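Long-range contacts in polysaccharide deacetylase (Bacillus cereus, PDB 4HD5), which probably hydrolyses non-peptide carbon-nitrogen bonds, as expected of a zinc-binding polysaccharide deacetylase of the NodB-like family: residues S71-Q76 / M124-K129; I79-D84 / K108-K113; V144-Y149 / L339-V344; H176-G181 / L221-F226. All blocks are in the same frame, centred on the assembly; numbering follows the deposited sequence.

Contact 1 (S71-Q76 / M124-K129)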
# COMPACT_ATOMS: atom_id res chain seq x y z
N SER A 71 -26.37 -16.29 30.78
CA SER A 71 -26.31 -15.09 31.60
C SER A 71 -24.87 -14.91 32.06
O SER A 71 -24.28 -15.84 32.60
CB SER A 71 -27.26 -15.22 32.80
OG SER A 71 -27.31 -14.01 33.53
N LEU A 72 -24.32 -13.72 31.83
CA LEU A 72 -22.92 -13.44 32.15
C LEU A 72 -22.84 -12.23 33.06
O LEU A 72 -23.55 -11.25 32.85
CB LEU A 72 -22.14 -13.13 30.87
CG LEU A 72 -22.41 -13.94 29.59
CD1 LEU A 72 -21.60 -13.35 28.44
CD2 LEU A 72 -22.08 -15.42 29.78
N ASN A 73 -21.97 -12.29 34.07
CA ASN A 73 -21.70 -11.11 34.88
C ASN A 73 -20.59 -10.24 34.27
O ASN A 73 -20.40 -9.09 34.68
CB ASN A 73 -21.41 -11.45 36.36
CG ASN A 73 -20.51 -12.66 36.55
OD1 ASN A 73 -19.58 -12.89 35.78
ND2 ASN A 73 -20.78 -13.43 37.60
N GLU A 74 -19.89 -10.78 33.28
CA GLU A 74 -18.83 -10.03 32.60
C GLU A 74 -18.55 -10.61 31.22
O GLU A 74 -18.63 -11.82 31.00
CB GLU A 74 -17.55 -10.03 33.45
CG GLU A 74 -16.38 -9.27 32.84
CD GLU A 74 -15.19 -9.16 33.78
OE1 GLU A 74 -15.29 -9.62 34.94
OE2 GLU A 74 -14.15 -8.61 33.36
N VAL A 75 -18.24 -9.72 30.28
CA VAL A 75 -17.71 -10.13 28.98
C VAL A 75 -16.43 -9.35 28.73
O VAL A 75 -16.36 -8.14 28.99
CB VAL A 75 -18.73 -9.93 27.84
CG1 VAL A 75 -19.11 -8.48 27.67
CG2 VAL A 75 -18.19 -10.48 26.52
N GLN A 76 -15.41 -10.06 28.25
CA GLN A 76 -14.15 -9.45 27.87
C GLN A 76 -14.06 -9.43 26.35
O GLN A 76 -14.39 -10.42 25.70
CB GLN A 76 -12.97 -10.24 28.41
CG GLN A 76 -12.77 -10.15 29.91
CD GLN A 76 -11.48 -10.82 30.36
OE1 GLN A 76 -10.47 -10.80 29.64
NE2 GLN A 76 -11.50 -11.42 31.54
N MET A 124 -17.76 -14.55 31.21
CA MET A 124 -17.78 -15.33 32.44
C MET A 124 -19.22 -15.55 32.88
O MET A 124 -19.95 -14.59 33.15
CB MET A 124 -17.01 -14.61 33.55
CG MET A 124 -16.81 -15.46 34.80
SD MET A 124 -16.46 -14.46 36.25
CE MET A 124 -14.81 -13.86 35.87
N LYS A 125 -19.63 -16.81 32.95
CA LYS A 125 -20.99 -17.17 33.35
C LYS A 125 -21.21 -17.03 34.86
O LYS A 125 -20.28 -16.79 35.63
CB LYS A 125 -21.32 -18.60 32.92
CG LYS A 125 -21.42 -18.80 31.42
CD LYS A 125 -22.42 -19.90 31.06
CE LYS A 125 -22.09 -21.24 31.70
NZ LYS A 125 -20.76 -21.76 31.29
N GLU A 126 -22.47 -17.23 35.26
CA GLU A 126 -22.90 -17.19 36.66
C GLU A 126 -22.37 -18.38 37.48
O GLU A 126 -22.50 -18.39 38.71
CB GLU A 126 -24.43 -17.20 36.78
CG GLU A 126 -25.23 -16.32 35.82
CD GLU A 126 -25.41 -14.90 36.32
OE1 GLU A 126 -26.54 -14.54 36.71
OE2 GLU A 126 -24.42 -14.14 36.32
N ASP A 127 -21.82 -19.39 36.80
CA ASP A 127 -21.29 -20.57 37.47
C ASP A 127 -19.75 -20.55 37.62
O ASP A 127 -19.15 -21.54 38.02
CB ASP A 127 -21.75 -21.86 36.77
CG ASP A 127 -21.26 -21.97 35.34
OD1 ASP A 127 -20.51 -21.09 34.87
OD2 ASP A 127 -21.62 -22.97 34.68
N GLY A 128 -19.13 -19.41 37.30
CA GLY A 128 -17.69 -19.22 37.47
C GLY A 128 -16.85 -19.56 36.26
O GLY A 128 -15.68 -19.19 36.19
N LYS A 129 -17.44 -20.27 35.29
CA LYS A 129 -16.71 -20.71 34.10
C LYS A 129 -16.59 -19.57 33.09
O LYS A 129 -17.50 -18.77 32.94
CB LYS A 129 -17.43 -21.89 33.45
CG LYS A 129 -17.64 -23.10 34.35
CD LYS A 129 -18.28 -24.24 33.58
CE LYS A 129 -18.96 -25.24 34.51
NZ LYS A 129 -18.01 -25.83 35.50
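A beta bulge interrupts the antiparallel pairing of residues 71-76 with 124-129. L72 and K125 form a non-hydrogen-bonded pair and E74 and M124 a hydrogen-bonded one, so N73 is the extra residue between them, at the point where its chain turns a corner. M124 N donates to E74 O over 2.9 Å in a fairly straight bond, with 161° at the hydrogen. The carbonyl of the same residue is used as well: N73 N approaches M124 O at 3.2 Å, nearly in line with C=O (174°), although the N-H itself is more bent. L72 CA adds a CA-H...O contact to M124 O at 3.3 Å.

The side chains of L72 and K125 diverge, yet L72 CD2 still touches K125 CG at 3.8 Å. M124 has CG anti to its backbone N (chi1 -172°) and shares a face of the sheet with E74, its thioether passing obliquely across the N73 side chain. Beyond the paired residues, K125 to G128 make a type I turn, which brings E126 over S71: E126 CG packs 3.4 Å from S71 O, and S71 OG makes a weak hydrogen bond of 3.3 Å to E126 OE1. S71 OG has its stronger bond with K97 NZ.

Strands 72-81 and 115-125 are the central pair of a four-stranded antiparallel sheet, flanked by 90-94 beside the former and 130-140 beside the latter; L72 packs on L133 and K125 on I131 of that last strand.

Contact 2 (I79-D84 / K108-K113)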
# COMPACT_ATOMS: atom_id res chain seq x y z
N ILE A 79 -8.86 -7.34 21.70
CA ILE A 79 -8.77 -6.63 20.43
C ILE A 79 -7.29 -6.45 20.08
O ILE A 79 -6.51 -5.97 20.90
CB ILE A 79 -9.49 -5.26 20.51
CG1 ILE A 79 -10.94 -5.47 20.98
CG2 ILE A 79 -9.47 -4.53 19.18
CD1 ILE A 79 -11.81 -4.23 20.97
N TRP A 80 -6.91 -6.86 18.87
CA TRP A 80 -5.56 -6.66 18.40
C TRP A 80 -5.55 -6.35 16.91
O TRP A 80 -6.45 -6.76 16.18
CB TRP A 80 -4.68 -7.88 18.70
CG TRP A 80 -4.98 -9.09 17.89
CD1 TRP A 80 -4.34 -9.49 16.76
CD2 TRP A 80 -6.00 -10.07 18.15
NE1 TRP A 80 -4.89 -10.66 16.30
CE2 TRP A 80 -5.91 -11.04 17.14
CE3 TRP A 80 -6.97 -10.22 19.15
CZ2 TRP A 80 -6.76 -12.15 17.08
CZ3 TRP A 80 -7.81 -11.32 19.10
CH2 TRP A 80 -7.71 -12.27 18.07
N ARG A 81 -4.52 -5.62 16.48
CA ARG A 81 -4.28 -5.38 15.07
C ARG A 81 -3.60 -6.59 14.43
O ARG A 81 -2.62 -7.12 14.96
CB ARG A 81 -3.44 -4.13 14.87
CG ARG A 81 -4.13 -2.85 15.28
CD ARG A 81 -3.16 -1.69 15.35
NE ARG A 81 -2.77 -1.23 14.01
CZ ARG A 81 -1.56 -1.36 13.45
NH1 ARG A 81 -0.56 -1.96 14.08
NH2 ARG A 81 -1.36 -0.89 12.23
N THR A 82 -4.13 -7.02 13.29
CA THR A 82 -3.56 -8.14 12.55
C THR A 82 -2.07 -7.94 12.30
O THR A 82 -1.29 -8.89 12.38
CB THR A 82 -4.30 -8.35 11.21
OG1 THR A 82 -5.68 -8.65 11.46
CG2 THR A 82 -3.67 -9.48 10.41
N ALA A 83 -1.68 -6.69 12.02
CA ALA A 83 -0.29 -6.35 11.78
C ALA A 83 0.62 -6.61 12.98
O ALA A 83 1.78 -6.99 12.81
CB ALA A 83 -0.18 -4.91 11.35
N ASP A 84 0.11 -6.42 14.19
CA ASP A 84 0.90 -6.59 15.41
C ASP A 84 0.87 -8.03 15.93
O ASP A 84 1.83 -8.50 16.53
CB ASP A 84 0.41 -5.64 16.49
CG ASP A 84 0.60 -4.19 16.13
OD1 ASP A 84 1.58 -3.86 15.43
OD2 ASP A 84 -0.25 -3.37 16.53
N LYS A 108 -7.19 5.75 19.56
CA LYS A 108 -6.22 6.38 20.48
C LYS A 108 -5.66 5.35 21.47
O LYS A 108 -4.54 5.51 21.95
CB LYS A 108 -6.86 7.55 21.24
CG LYS A 108 -7.83 7.14 22.33
CD LYS A 108 -8.62 8.31 22.90
CE LYS A 108 -9.66 7.81 23.90
NZ LYS A 108 -10.43 8.91 24.55
N GLU A 109 -6.44 4.31 21.77
CA GLU A 109 -5.99 3.19 22.58
C GLU A 109 -4.78 2.45 21.98
O GLU A 109 -4.01 1.82 22.71
CB GLU A 109 -7.13 2.19 22.78
CG GLU A 109 -8.34 2.72 23.54
CD GLU A 109 -8.01 3.14 24.96
OE1 GLU A 109 -7.11 2.54 25.57
OE2 GLU A 109 -8.66 4.08 25.45
N PHE A 110 -4.64 2.51 20.65
CA PHE A 110 -3.50 1.93 19.95
C PHE A 110 -2.62 3.01 19.33
O PHE A 110 -2.03 2.82 18.27
CB PHE A 110 -4.00 0.96 18.87
CG PHE A 110 -4.70 -0.26 19.41
CD1 PHE A 110 -5.99 -0.17 19.91
CD2 PHE A 110 -4.06 -1.48 19.44
CE1 PHE A 110 -6.63 -1.28 20.41
CE2 PHE A 110 -4.69 -2.60 19.94
CZ PHE A 110 -5.98 -2.50 20.43
N GLU A 111 -2.53 4.15 20.02
CA GLU A 111 -1.73 5.30 19.57
C GLU A 111 -2.10 5.76 18.17
O GLU A 111 -1.23 6.19 17.41
CB GLU A 111 -0.23 4.97 19.63
CG GLU A 111 0.23 4.41 20.95
CD GLU A 111 1.71 4.68 21.25
OE1 GLU A 111 2.50 4.90 20.31
OE2 GLU A 111 2.07 4.68 22.44
N GLY A 112 -3.38 5.68 17.82
CA GLY A 112 -3.85 6.15 16.52
C GLY A 112 -3.45 5.26 15.35
O GLY A 112 -3.53 5.69 14.20
N LYS A 113 -3.02 4.04 15.63
CA LYS A 113 -2.72 3.08 14.58
C LYS A 113 -4.04 2.56 14.02
O LYS A 113 -5.01 2.36 14.75
CB LYS A 113 -1.88 1.92 15.12
CG LYS A 113 -0.47 2.31 15.53
CD LYS A 113 0.17 1.19 16.32
CE LYS A 113 1.64 1.47 16.60
NZ LYS A 113 2.18 0.43 17.52
O HOH W 1 2.88 -1.45 15.79
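The F110 ring presents its edge to the backbone of strand 79-81, with I79 O close to the ring plane and 3.5 Å from F110 CZ. I79 CG2 meets the same ring carbon, F110 CZ, at 4.2 Å. Alongside, R81 and F110 run antiparallel to one another as side chains, their guanidinium and ring planes 51° apart, and R81 CD approaches F110 CD2 obliquely. K113 crosses R81 at about a right angle. Its CB sits over one guanidinium face, displaced toward the rim and 3.5 Å from R81 NE. The bend at R81 chi3 (74°) turns NE out of the line of the aliphatic chain and toward this methylene.

F110 to K113 form a type I' turn in the connection from strand 103-106 to strand 115-125 of the antiparallel sheet, so the contact packs a loop against the end of strand 72-81. F117 meets the F110 ring edge-to-face, and K90 makes a cation-pi contact with it.

At the polar end, R81 NH1 and D84 OD2 form a salt bridge of 2.8 Å. The acceptor lies almost in the guanidinium plane, whereas the donor stands 44° above the carboxylate plane. N197, just ahead of strand 199-206 of the parallel sheet, also accepts from R81 NH1 and donates to D84 OD1, while R114 O takes R81 NE; together these partners fix the rotation of the guanidinium. The extended K113 chain carries NZ to a water 2.6 Å away, and that water donates to D84 OD1 over 2.8 Å.

Contact 3 (V144-Y149 / L339-V344)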
# COMPACT_ATOMS: atom_id res chain seq x y z
N VAL A 144 -2.01 5.29 2.51
CA VAL A 144 -0.94 4.61 1.80
C VAL A 144 -0.21 5.63 0.94
O VAL A 144 -0.76 6.10 -0.05
CB VAL A 144 -1.47 3.48 0.89
CG1 VAL A 144 -0.30 2.72 0.29
CG2 VAL A 144 -2.39 2.55 1.67
N PRO A 145 0.99 6.01 1.35
CA PRO A 145 1.79 6.84 0.46
C PRO A 145 2.33 6.02 -0.70
O PRO A 145 2.82 4.90 -0.50
CB PRO A 145 2.93 7.34 1.35
CG PRO A 145 2.74 6.73 2.70
CD PRO A 145 1.72 5.66 2.58
N VAL A 146 2.23 6.57 -1.90
CA VAL A 146 2.80 5.99 -3.08
C VAL A 146 3.86 6.97 -3.58
O VAL A 146 3.54 8.03 -4.15
CB VAL A 146 1.72 5.70 -4.15
CG1 VAL A 146 2.33 4.97 -5.34
CG2 VAL A 146 0.60 4.87 -3.53
N LEU A 147 5.12 6.61 -3.35
CA LEU A 147 6.23 7.49 -3.66
C LEU A 147 6.52 7.45 -5.16
O LEU A 147 6.50 6.37 -5.77
CB LEU A 147 7.49 7.07 -2.90
CG LEU A 147 7.44 7.01 -1.39
CD1 LEU A 147 8.80 6.62 -0.83
CD2 LEU A 147 6.99 8.34 -0.81
N MET A 148 6.80 8.61 -5.72
CA MET A 148 7.16 8.71 -7.12
C MET A 148 8.61 9.15 -7.21
O MET A 148 8.94 10.28 -6.87
CB MET A 148 6.27 9.73 -7.85
CG MET A 148 6.66 9.95 -9.31
SD MET A 148 5.52 11.03 -10.21
CE MET A 148 5.42 12.42 -9.12
N TYR A 149 9.46 8.25 -7.68
CA TYR A 149 10.83 8.57 -8.04
C TYR A 149 10.93 8.49 -9.56
O TYR A 149 10.07 7.91 -10.22
CB TYR A 149 11.80 7.56 -7.42
CG TYR A 149 11.99 7.68 -5.93
CD1 TYR A 149 12.92 8.58 -5.40
CD2 TYR A 149 11.30 6.87 -5.05
CE1 TYR A 149 13.12 8.68 -4.03
CE2 TYR A 149 11.49 6.96 -3.69
CZ TYR A 149 12.39 7.87 -3.18
OH TYR A 149 12.57 7.95 -1.83
N LEU A 339 -7.75 3.57 -10.00
CA LEU A 339 -7.24 3.98 -11.29
C LEU A 339 -6.91 5.48 -11.38
O LEU A 339 -6.59 5.97 -12.46
CB LEU A 339 -8.26 3.59 -12.37
CG LEU A 339 -8.54 2.08 -12.45
CD1 LEU A 339 -9.72 1.81 -13.36
CD2 LEU A 339 -7.31 1.33 -12.93
N LYS A 340 -7.01 6.18 -10.25
CA LYS A 340 -6.72 7.62 -10.19
C LYS A 340 -5.86 7.94 -8.97
O LYS A 340 -6.02 8.98 -8.33
CB LYS A 340 -8.02 8.43 -10.10
CG LYS A 340 -9.07 8.10 -11.13
CD LYS A 340 -10.35 8.87 -10.83
CE LYS A 340 -11.51 8.44 -11.69
NZ LYS A 340 -12.66 9.36 -11.47
N MET A 341 -4.94 7.03 -8.66
CA MET A 341 -4.18 7.13 -7.41
C MET A 341 -3.19 8.29 -7.43
O MET A 341 -2.42 8.46 -8.38
CB MET A 341 -3.39 5.84 -7.14
CG MET A 341 -4.27 4.63 -6.89
SD MET A 341 -3.28 3.17 -6.47
CE MET A 341 -2.29 3.80 -5.15
N LYS A 342 -3.20 9.06 -6.35
CA LYS A 342 -2.24 10.12 -6.13
C LYS A 342 -0.89 9.56 -5.75
O LYS A 342 -0.79 8.43 -5.29
CB LYS A 342 -2.73 11.06 -5.04
CG LYS A 342 -3.98 11.81 -5.44
CD LYS A 342 -4.46 12.74 -4.35
CE LYS A 342 -5.77 13.41 -4.75
NZ LYS A 342 -6.95 12.56 -4.40
N ARG A 343 0.16 10.34 -5.97
CA ARG A 343 1.48 9.95 -5.54
C ARG A 343 2.20 11.10 -4.85
O ARG A 343 1.87 12.29 -5.07
CB ARG A 343 2.29 9.43 -6.73
CG ARG A 343 1.85 8.05 -7.18
CD ARG A 343 2.88 7.41 -8.09
NE ARG A 343 2.89 8.02 -9.43
CZ ARG A 343 3.75 7.70 -10.40
NH1 ARG A 343 4.69 6.78 -10.18
NH2 ARG A 343 3.67 8.30 -11.58
N VAL A 344 3.15 10.73 -4.00
CA VAL A 344 4.00 11.68 -3.28
C VAL A 344 5.28 11.86 -4.10
O VAL A 344 6.03 10.90 -4.32
CB VAL A 344 4.36 11.15 -1.86
CG1 VAL A 344 5.26 12.14 -1.11
CG2 VAL A 344 3.12 10.88 -1.04
O HOH W 2 0.15 8.50 -2.55
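Strands 146-149 and 341-344 run parallel but strongly splayed, at 61°, with L147 bridged to V344: V344 N donates to V146 O over 2.7 Å and M148 N to V344 O over 2.8 Å. They are the first and last strands of the parallel sheet in the TIM-barrel fold, so the pairing joins the two ends of the chain's barrel region, 190 residues apart; strand 199-206 lies next to 146-149 and strand 320-326 next to 341-345.

L147 and V344 point the same way and lie side by side, L147 CD2 being 4.0 Å from V344 CB, on a face where L147 packs on F355 and V344 on S358 of helix 352-358. R343 meets V146 and M148 instead. Its CG rests 3.6 Å from V146 CG1, and M148 crosses it at about a right angle, setting its sulfur over one guanidinium face, off-centre toward the rim, with SD 3.6 Å from R343 NH2. The chi3 bend of R343 (-73°) turns NE off the line of the chain, and NE donates to T323 O. The guanidinium is further gripped by a salt bridge from NH2 to D205 and by a hydrogen bond from NH1 to T203. D205 precedes the zinc ligand D206, and the R343 side chain comes within about 7 Å of the zinc ion, which places this arginine in the surroundings of the metal site without binding the metal.

A water bridges V146 N and K342 O where the strands spread apart, and close by V146 CG2 presses on M341 CE at 3.5 Å, a close approach for two methyl carbons.

Contact 4 (H176-G181 / L221-F226)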
# COMPACT_ATOMS: atom_id res chain seq x y z
N HIS A 176 15.61 5.41 6.27
CA HIS A 176 14.59 5.95 7.16
C HIS A 176 13.36 5.02 7.22
O HIS A 176 12.81 4.75 8.31
CB HIS A 176 14.19 7.36 6.74
CG HIS A 176 12.97 7.86 7.45
ND1 HIS A 176 13.01 8.36 8.73
CD2 HIS A 176 11.67 7.93 7.06
CE1 HIS A 176 11.79 8.70 9.11
NE2 HIS A 176 10.96 8.46 8.11
N LEU A 177 12.94 4.50 6.07
CA LEU A 177 11.85 3.53 6.01
C LEU A 177 12.20 2.24 6.80
O LEU A 177 11.35 1.68 7.50
CB LEU A 177 11.50 3.18 4.56
CG LEU A 177 11.06 4.34 3.64
CD1 LEU A 177 10.63 3.81 2.29
CD2 LEU A 177 9.93 5.15 4.26
N LYS A 178 13.44 1.79 6.67
CA LYS A 178 13.90 0.57 7.37
C LYS A 178 13.90 0.77 8.89
O LYS A 178 13.32 -0.02 9.64
CB LYS A 178 15.30 0.17 6.91
CG LYS A 178 15.93 -1.00 7.68
CD LYS A 178 17.24 -1.40 7.04
CE LYS A 178 17.88 -2.59 7.74
NZ LYS A 178 19.06 -3.07 6.98
N ASP A 179 14.53 1.85 9.32
CA ASP A 179 14.67 2.13 10.75
C ASP A 179 13.33 2.42 11.45
O ASP A 179 13.21 2.22 12.65
CB ASP A 179 15.67 3.27 10.96
CG ASP A 179 17.09 2.90 10.53
OD1 ASP A 179 17.39 1.71 10.31
OD2 ASP A 179 17.93 3.83 10.40
N ASN A 180 12.33 2.88 10.71
CA ASN A 180 11.03 3.22 11.31
C ASN A 180 9.95 2.18 11.03
O ASN A 180 8.78 2.41 11.31
CB ASN A 180 10.60 4.63 10.89
CG ASN A 180 11.46 5.70 11.51
OD1 ASN A 180 11.23 6.12 12.65
ND2 ASN A 180 12.50 6.12 10.79
N GLY A 181 10.35 1.04 10.48
CA GLY A 181 9.48 -0.11 10.38
C GLY A 181 8.39 0.02 9.33
O GLY A 181 7.29 -0.48 9.53
N LEU A 221 20.53 -3.05 1.67
CA LEU A 221 19.79 -2.81 2.91
C LEU A 221 18.97 -4.02 3.35
O LEU A 221 18.46 -4.06 4.47
CB LEU A 221 18.84 -1.61 2.75
CG LEU A 221 19.49 -0.24 2.53
CD1 LEU A 221 18.42 0.83 2.38
CD2 LEU A 221 20.43 0.09 3.69
N LYS A 222 18.85 -5.00 2.47
CA LYS A 222 18.08 -6.21 2.76
C LYS A 222 18.75 -7.00 3.88
O LYS A 222 19.97 -7.15 3.89
CB LYS A 222 17.99 -7.06 1.50
CG LYS A 222 17.12 -8.29 1.60
CD LYS A 222 17.08 -9.00 0.25
CE LYS A 222 16.08 -10.15 0.21
NZ LYS A 222 16.71 -11.44 0.57
N ASP A 223 17.95 -7.47 4.83
CA ASP A 223 18.42 -8.40 5.84
C ASP A 223 17.21 -9.11 6.45
O ASP A 223 16.10 -8.96 5.94
CB ASP A 223 19.28 -7.70 6.90
CG ASP A 223 18.55 -6.57 7.62
OD1 ASP A 223 17.31 -6.65 7.79
OD2 ASP A 223 19.23 -5.62 8.03
N ASP A 224 17.42 -9.86 7.53
CA ASP A 224 16.36 -10.65 8.15
C ASP A 224 15.12 -9.84 8.47
O ASP A 224 14.00 -10.32 8.30
CB ASP A 224 16.88 -11.32 9.43
CG ASP A 224 18.01 -12.29 9.17
OD1 ASP A 224 18.32 -12.56 7.99
OD2 ASP A 224 18.60 -12.79 10.16
N THR A 225 15.32 -8.61 8.93
CA THR A 225 14.22 -7.73 9.30
C THR A 225 13.60 -7.06 8.07
O THR A 225 12.39 -7.06 7.92
CB THR A 225 14.68 -6.64 10.29
OG1 THR A 225 15.84 -5.98 9.76
CG2 THR A 225 15.03 -7.25 11.64
N PHE A 226 14.45 -6.50 7.21
CA PHE A 226 14.00 -5.60 6.14
C PHE A 226 13.98 -6.29 4.77
O PHE A 226 15.01 -6.71 4.27
CB PHE A 226 14.91 -4.37 6.09
CG PHE A 226 14.41 -3.28 5.19
CD1 PHE A 226 13.21 -2.64 5.45
CD2 PHE A 226 15.16 -2.86 4.10
CE1 PHE A 226 12.75 -1.61 4.64
CE2 PHE A 226 14.71 -1.84 3.28
CZ PHE A 226 13.51 -1.22 3.55
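K178 leaves its helix with CG anti to the backbone N (chi1 174°) and stays extended through every later torsion, which carries NZ across F226 to the loop at 221-226. F226 CG is likewise anti to its backbone N (chi1 -170°), and its ring lies beneath the lysine chain. K178 CB stands over the ring centre, 3.8 Å from the F226 centroid, in a CH-pi contact, and K178 CG lies over the same face, 3.7 Å from F226 CG. Beyond the ring, K178 NZ donates to L221 O at 2.8 Å and forms a salt bridge with D223 OD2, also at 2.8 Å, entering 51° above the carboxylate plane.

The other carboxylate oxygen of D223 holds the loop itself in an Asx motif: F226 N donates to D223 OD1 over 2.9 Å, and T225 OG1 reaches D223 OD1 from the opposite face. On the lysine side, helix 167-179 ends in a Schellman motif, with G181 N bonded to K178 O. The contact therefore ties the close of this helix to the turn that leads from helix 211-221 to strand 230-234, and L184 of strand 183-185 packs on F226.

With a carboxylate and a backbone carbonyl both on its ammonium group, K178 is probably held in the charged form, while CB, CG and CD cover the aromatic face.

Contacts 1 and 2 share strand 72-81 and the antiparallel sheet, about 27 Å apart centre to centre, whereas contacts 3 and 4 belong to the barrel. Contact 1 is a surface contact far from the chain's centre, dominated by backbone bonds with weak polar additions at its turn. Contact 2 is buried and has no direct hydrogen bond between its segments, relying on aromatic and guanidinium packing and a bridging water. Contact 3 is also buried, and combines strand pairing with an arginine near the zinc site. Contact 4, partly buried, falls within the sequence span between the two strands of contact 3 and joins outer elements through one lysine.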